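Molybdopterin biosynthesis moeA protein (PDB 1WU2) probably takes part in the late steps of molybdenum cofactor biosynthesis, where MoeA proteins insert molybdenum into molybdopterin. Local coordinates at residues D19-I24 with G290-I295; F69-R72 with P76-L79. All blocks are in the same frame, centred on the assembly; numbering follows the deposited sequence.

Interaction 1: D19-I24 with G290-I295; sequences DDINEI and GEKVFI
Lys292 reaches from the type I' beta turn of a beta hairpin, Gly290 to Val293, to Asp20, in the segment that carries on from helix 10-20. The hairpin joins strands 288-290 and 293-295 of the mixed sheet in the probable molybdopterin-binding domain, and the contact illustrates how one long side chain can bridge backbones that stay 7.5 Å apart at their nearest CA atoms, those of Ile21 and Lys292. Two bends, at chi2 (-54°) and chi4, bring the ammonium group round to Asp20. There NZ donates to the backbone O of Asp20 at 2.6 Å, tilted 30° from the carbonyl plane. The carboxylate of Asp20 swings out with CG anti to the backbone N (chi1 -159°); its OD2 is held chiefly by a hydrogen bond to Tyr289 OH, and Lys292 NZ adds a longer salt bridge, 3.6 Å from OD2. Farther back along the lysine, CD packs against Ile21 CD1 at 4.2 Å, while the isoleucine also touches Met318 of helix 300-319. Were Lys292 an alanine here, the Asp20 carbonyl would probably lose this donor, and the carboxylate its charged partner, with Tyr289 alone of the two still holding it. A water completes the bridge, accepting from Lys292 NZ at 3.0 Å and, weakly, from Asn22 ND2 at 2.7 Å.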
loop_
_atom_site.group_PDB
_atom_site.type_symbol
_atom_site.label_atom_id
_atom_site.label_comp_id
_atom_site.label_asym_id
_atom_site.label_seq_id
_atom_site.Cartn_x
_atom_site.Cartn_y
_atom_site.Cartn_z
ATOM N N ASP A 19 -12.037 3.802 -22.227
ATOM C CA ASP A 19 -11.736 4.142 -23.618
ATOM C C ASP A 19 -11.761 5.662 -23.827
ATOM O O ASP A 19 -11.058 6.181 -24.691
ATOM C CB ASP A 19 -12.734 3.481 -24.584
ATOM C CG ASP A 19 -12.484 1.983 -24.781
ATOM O OD1 ASP A 19 -11.441 1.449 -24.337
ATOM O OD2 ASP A 19 -13.303 1.254 -25.384
ATOM N N ASP A 20 -12.577 6.360 -23.040
ATOM C CA ASP A 20 -12.649 7.823 -23.074
ATOM C C ASP A 20 -11.448 8.500 -22.398
ATOM O O ASP A 20 -11.158 9.665 -22.670
ATOM C CB ASP A 20 -13.950 8.296 -22.409
ATOM C CG ASP A 20 -14.348 9.703 -22.825
ATOM O OD1 ASP A 20 -14.488 9.950 -24.038
ATOM O OD2 ASP A 20 -14.556 10.624 -22.008
ATOM N N ILE A 21 -10.765 7.768 -21.519
ATOM C CA ILE A 21 -9.645 8.294 -20.736
ATOM C C ILE A 21 -8.304 7.958 -21.394
ATOM O O ILE A 21 -8.033 6.799 -21.716
ATOM C CB ILE A 21 -9.686 7.722 -19.292
ATOM C CG1 ILE A 21 -11.017 8.054 -18.605
ATOM C CG2 ILE A 21 -8.503 8.237 -18.464
ATOM C CD1 ILE A 21 -11.188 9.507 -18.196
ATOM N N ASN A 22 -7.467 8.976 -21.580
ATOM C CA ASN A 22 -6.139 8.800 -22.168
ATOM C C ASN A 22 -5.032 8.945 -21.129
ATOM O O ASN A 22 -5.217 9.592 -20.095
ATOM C CB ASN A 22 -5.919 9.820 -23.286
ATOM C CG ASN A 22 -6.936 9.689 -24.404
ATOM O OD1 ASN A 22 -7.127 8.609 -24.960
ATOM N ND2 ASN A 22 -7.595 10.791 -24.736
ATOM N N GLU A 23 -3.883 8.333 -21.413
ATOM C CA GLU A 23 -2.692 8.513 -20.595
ATOM C C GLU A 23 -2.200 9.950 -20.745
ATOM O O GLU A 23 -1.954 10.409 -21.858
ATOM C CB GLU A 23 -1.589 7.533 -21.009
ATOM C CG GLU A 23 -0.422 7.471 -20.029
ATOM C CD GLU A 23 0.592 6.397 -20.378
ATOM O OE1 GLU A 23 0.210 5.211 -20.439
ATOM O OE2 GLU A 23 1.775 6.737 -20.587
ATOM N N ILE A 24 -2.099 10.665 -19.627
ATOM C CA ILE A 24 -1.495 11.997 -19.604
ATOM C C ILE A 24 -0.067 11.936 -20.159
ATOM O O ILE A 24 0.692 11.021 -19.840
ATOM C CB ILE A 24 -1.534 12.586 -18.161
ATOM C CG1 ILE A 24 -2.911 13.192 -17.880
ATOM C CG2 ILE A 24 -0.453 13.649 -17.950
ATOM C CD1 ILE A 24 -3.168 13.480 -16.412
ATOM N N GLY A 290 -19.429 11.093 -18.362
ATOM C CA GLY A 290 -19.309 11.706 -19.674
ATOM C C GLY A 290 -18.466 12.975 -19.642
ATOM O O GLY A 290 -18.558 13.756 -18.696
ATOM N N GLU A 291 -17.651 13.176 -20.676
ATOM C CA GLU A 291 -16.803 14.370 -20.815
ATOM C C GLU A 291 -15.865 14.581 -19.623
ATOM O O GLU A 291 -15.721 15.704 -19.132
ATOM C CB GLU A 291 -17.656 15.627 -21.020
ATOM C CG GLU A 291 -18.741 15.498 -22.070
ATOM C CD GLU A 291 -19.356 16.842 -22.418
ATOM O OE1 GLU A 291 -18.950 17.428 -23.445
ATOM O OE2 GLU A 291 -20.235 17.318 -21.665
ATOM N N LYS A 292 -15.230 13.496 -19.175
ATOM C CA LYS A 292 -14.304 13.514 -18.033
ATOM C C LYS A 292 -14.982 13.758 -16.677
ATOM O O LYS A 292 -14.297 14.014 -15.693
ATOM C CB LYS A 292 -13.181 14.550 -18.237
ATOM C CG LYS A 292 -12.549 14.567 -19.627
ATOM C CD LYS A 292 -12.057 13.191 -20.034
ATOM C CE LYS A 292 -11.106 13.268 -21.219
ATOM N NZ LYS A 292 -11.346 12.170 -22.182
ATOM N N VAL A 293 -16.309 13.659 -16.618
ATOM C CA VAL A 293 -17.060 13.959 -15.399
ATOM C C VAL A 293 -17.699 12.689 -14.833
ATOM O O VAL A 293 -18.456 12.007 -15.516
ATOM C CB VAL A 293 -18.157 15.015 -15.646
ATOM C CG1 VAL A 293 -18.810 15.431 -14.334
ATOM C CG2 VAL A 293 -17.580 16.233 -16.352
ATOM N N PHE A 294 -17.395 12.402 -13.573
ATOM C CA PHE A 294 -17.873 11.214 -12.878
ATOM C C PHE A 294 -19.006 11.618 -11.936
ATOM O O PHE A 294 -18.774 12.336 -10.966
ATOM C CB PHE A 294 -16.737 10.596 -12.047
ATOM C CG PHE A 294 -15.603 10.028 -12.867
ATOM C CD1 PHE A 294 -15.353 8.661 -12.871
ATOM C CD2 PHE A 294 -14.772 10.854 -13.609
ATOM C CE1 PHE A 294 -14.308 8.131 -13.613
ATOM C CE2 PHE A 294 -13.728 10.328 -14.355
ATOM C CZ PHE A 294 -13.494 8.965 -14.356
ATOM N N ILE A 295 -20.224 11.160 -12.222
ATOM C CA ILE A 295 -21.381 11.427 -11.361
ATOM C C ILE A 295 -21.445 10.376 -10.247
ATOM O O ILE A 295 -21.668 9.197 -10.513
ATOM C CB ILE A 295 -22.722 11.421 -12.162
ATOM C CG1 ILE A 295 -22.574 12.014 -13.574
ATOM C CG2 ILE A 295 -23.801 12.173 -11.392
ATOM C CD1 ILE A 295 -21.966 13.404 -13.635
HETATM O O HOH W 1 -8.437 12.408 -22.725
#

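Interaction 2: F69-R72 with P76-L79; sequences FQAR and PIEL
Ile77 meets Gln70 and Ala71 through a single atom, the methyl CD1 at the end of its longer branch, and the contact shows how a short chain reversal can close on apolar packing. The apolar part comes first: CD1 lies 3.7 Å from Ala71 CA and 3.9 Å from Ala71 CB, so the methyl rests against the alanine's backbone as well as its side chain. The first torsion of Ile77 (chi1 -89°) sets CG1 anti to the carbonyl carbon and beside the backbone N, and a turn at chi2 (74°) directs CD1 at the loop. The side chain of Ile77 also touches Val131 of the neighbouring strand 128-131.

The closest approach is made by a polar atom. The carbonyl O of Gln70 lies 3.3 Å from Ile77 CD1, a van der Waals contact; this oxygen also receives a weak hydrogen bond from Asn75 ND2. Within the loop, the guanidinium of Arg72 turns one face to Gln70 O, which lies 3.7 Å over the guanidinium plane, displaced from its middle toward the edge of the group.

Backbone proximity makes up the rest. The CA atoms of Ala71 and Pro76 are 5.9 Å apart, and Arg72 O comes within 4.0 Å of Pro76 N. The loop thus folds back on the first residue of strand 77-84, within the connection from strand 60-63, and these two strands flank strand 99-103 in the mixed sheet of the MoeA N-terminal region.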
loop_
_atom_site.group_PDB
_atom_site.type_symbol
_atom_site.label_atom_id
_atom_site.label_comp_id
_atom_site.label_asym_id
_atom_site.label_seq_id
_atom_site.Cartn_x
_atom_site.Cartn_y
_atom_site.Cartn_z
ATOM N N PHE A 69 40.504 -29.817 -14.198
ATOM C CA PHE A 69 39.423 -30.731 -14.579
ATOM C C PHE A 69 39.742 -32.191 -14.238
ATOM O O PHE A 69 38.832 -32.985 -13.998
ATOM C CB PHE A 69 39.101 -30.593 -16.076
ATOM C CG PHE A 69 38.318 -29.345 -16.433
ATOM C CD1 PHE A 69 37.938 -28.414 -15.466
ATOM C CD2 PHE A 69 37.961 -29.107 -17.754
ATOM C CE1 PHE A 69 37.219 -27.278 -15.817
ATOM C CE2 PHE A 69 37.244 -27.972 -18.108
ATOM C CZ PHE A 69 36.872 -27.057 -17.137
ATOM N N GLN A 70 41.028 -32.533 -14.209
ATOM C CA GLN A 70 41.473 -33.883 -13.865
ATOM C C GLN A 70 42.038 -33.914 -12.439
ATOM O O GLN A 70 43.028 -34.596 -12.164
ATOM C CB GLN A 70 42.515 -34.370 -14.888
ATOM C CG GLN A 70 41.928 -35.108 -16.092
ATOM C CD GLN A 70 40.767 -34.373 -16.743
ATOM O OE1 GLN A 70 40.970 -33.522 -17.610
ATOM N NE2 GLN A 70 39.548 -34.706 -16.330
ATOM N N ALA A 71 41.388 -33.182 -11.534
ATOM C CA ALA A 71 41.833 -33.077 -10.148
ATOM C C ALA A 71 41.000 -33.985 -9.255
ATOM O O ALA A 71 39.771 -33.971 -9.318
ATOM C CB ALA A 71 41.740 -31.637 -9.668
ATOM N N ARG A 72 41.683 -34.782 -8.439
ATOM C CA ARG A 72 41.039 -35.686 -7.488
ATOM C C ARG A 72 41.798 -35.659 -6.158
ATOM O O ARG A 72 42.766 -34.912 -6.007
ATOM C CB ARG A 72 40.990 -37.106 -8.067
ATOM C CG ARG A 72 40.032 -37.261 -9.245
ATOM C CD ARG A 72 40.229 -38.530 -10.066
ATOM N NE ARG A 72 40.497 -38.242 -11.479
ATOM C CZ ARG A 72 41.697 -38.281 -12.066
ATOM N NH1 ARG A 72 42.797 -38.599 -11.383
ATOM N NH2 ARG A 72 41.800 -37.997 -13.360
ATOM N N PRO A 76 46.649 -34.522 -7.062
ATOM C CA PRO A 76 46.683 -33.075 -6.822
ATOM C C PRO A 76 47.383 -32.318 -7.949
ATOM O O PRO A 76 48.566 -32.553 -8.200
ATOM C CB PRO A 76 47.469 -32.944 -5.506
ATOM C CG PRO A 76 47.662 -34.338 -4.996
ATOM C CD PRO A 76 47.584 -35.240 -6.176
ATOM N N ILE A 77 46.651 -31.435 -8.626
ATOM C CA ILE A 77 47.243 -30.568 -9.642
ATOM C C ILE A 77 48.015 -29.462 -8.928
ATOM O O ILE A 77 47.474 -28.790 -8.048
ATOM C CB ILE A 77 46.156 -29.987 -10.595
ATOM C CG1 ILE A 77 45.916 -30.933 -11.777
ATOM C CG2 ILE A 77 46.551 -28.604 -11.129
ATOM C CD1 ILE A 77 45.140 -32.178 -11.422
ATOM N N GLU A 78 49.278 -29.285 -9.307
ATOM C CA GLU A 78 50.123 -28.251 -8.724
ATOM C C GLU A 78 50.089 -26.995 -9.590
ATOM O O GLU A 78 50.190 -27.074 -10.813
ATOM C CB GLU A 78 51.563 -28.757 -8.588
ATOM C CG GLU A 78 52.433 -27.909 -7.673
ATOM C CD GLU A 78 53.902 -28.279 -7.754
ATOM O OE1 GLU A 78 54.612 -27.707 -8.609
ATOM O OE2 GLU A 78 54.350 -29.136 -6.962
ATOM N N LEU A 79 49.924 -25.843 -8.944
ATOM C CA LEU A 79 50.045 -24.543 -9.600
ATOM C C LEU A 79 51.123 -23.719 -8.896
ATOM O O LEU A 79 51.490 -24.010 -7.760
ATOM C CB LEU A 79 48.710 -23.794 -9.578
ATOM C CG LEU A 79 47.481 -24.552 -10.088
ATOM C CD1 LEU A 79 46.214 -23.771 -9.782
ATOM C CD2 LEU A 79 47.589 -24.837 -11.583
#

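In the fold
From the N terminus, helix 10-20 leads into residues 19-24, the first half of interaction 1. The chain then runs out to the sheet containing strands 60-63 and 77-84, where interaction 2 closes a small loop with just three residues between its segments. Segment 290-295, separated from 19-24 by 265 residues, then completes interaction 1, so the short closure lies wholly within the long one and the two do not cross. Interaction 1 ties the N-terminal helix to the probable molybdopterin-binding domain; interaction 2 joins a loop to the strand that follows it. Their centres are 71 Å apart, with the centre of the chain between them.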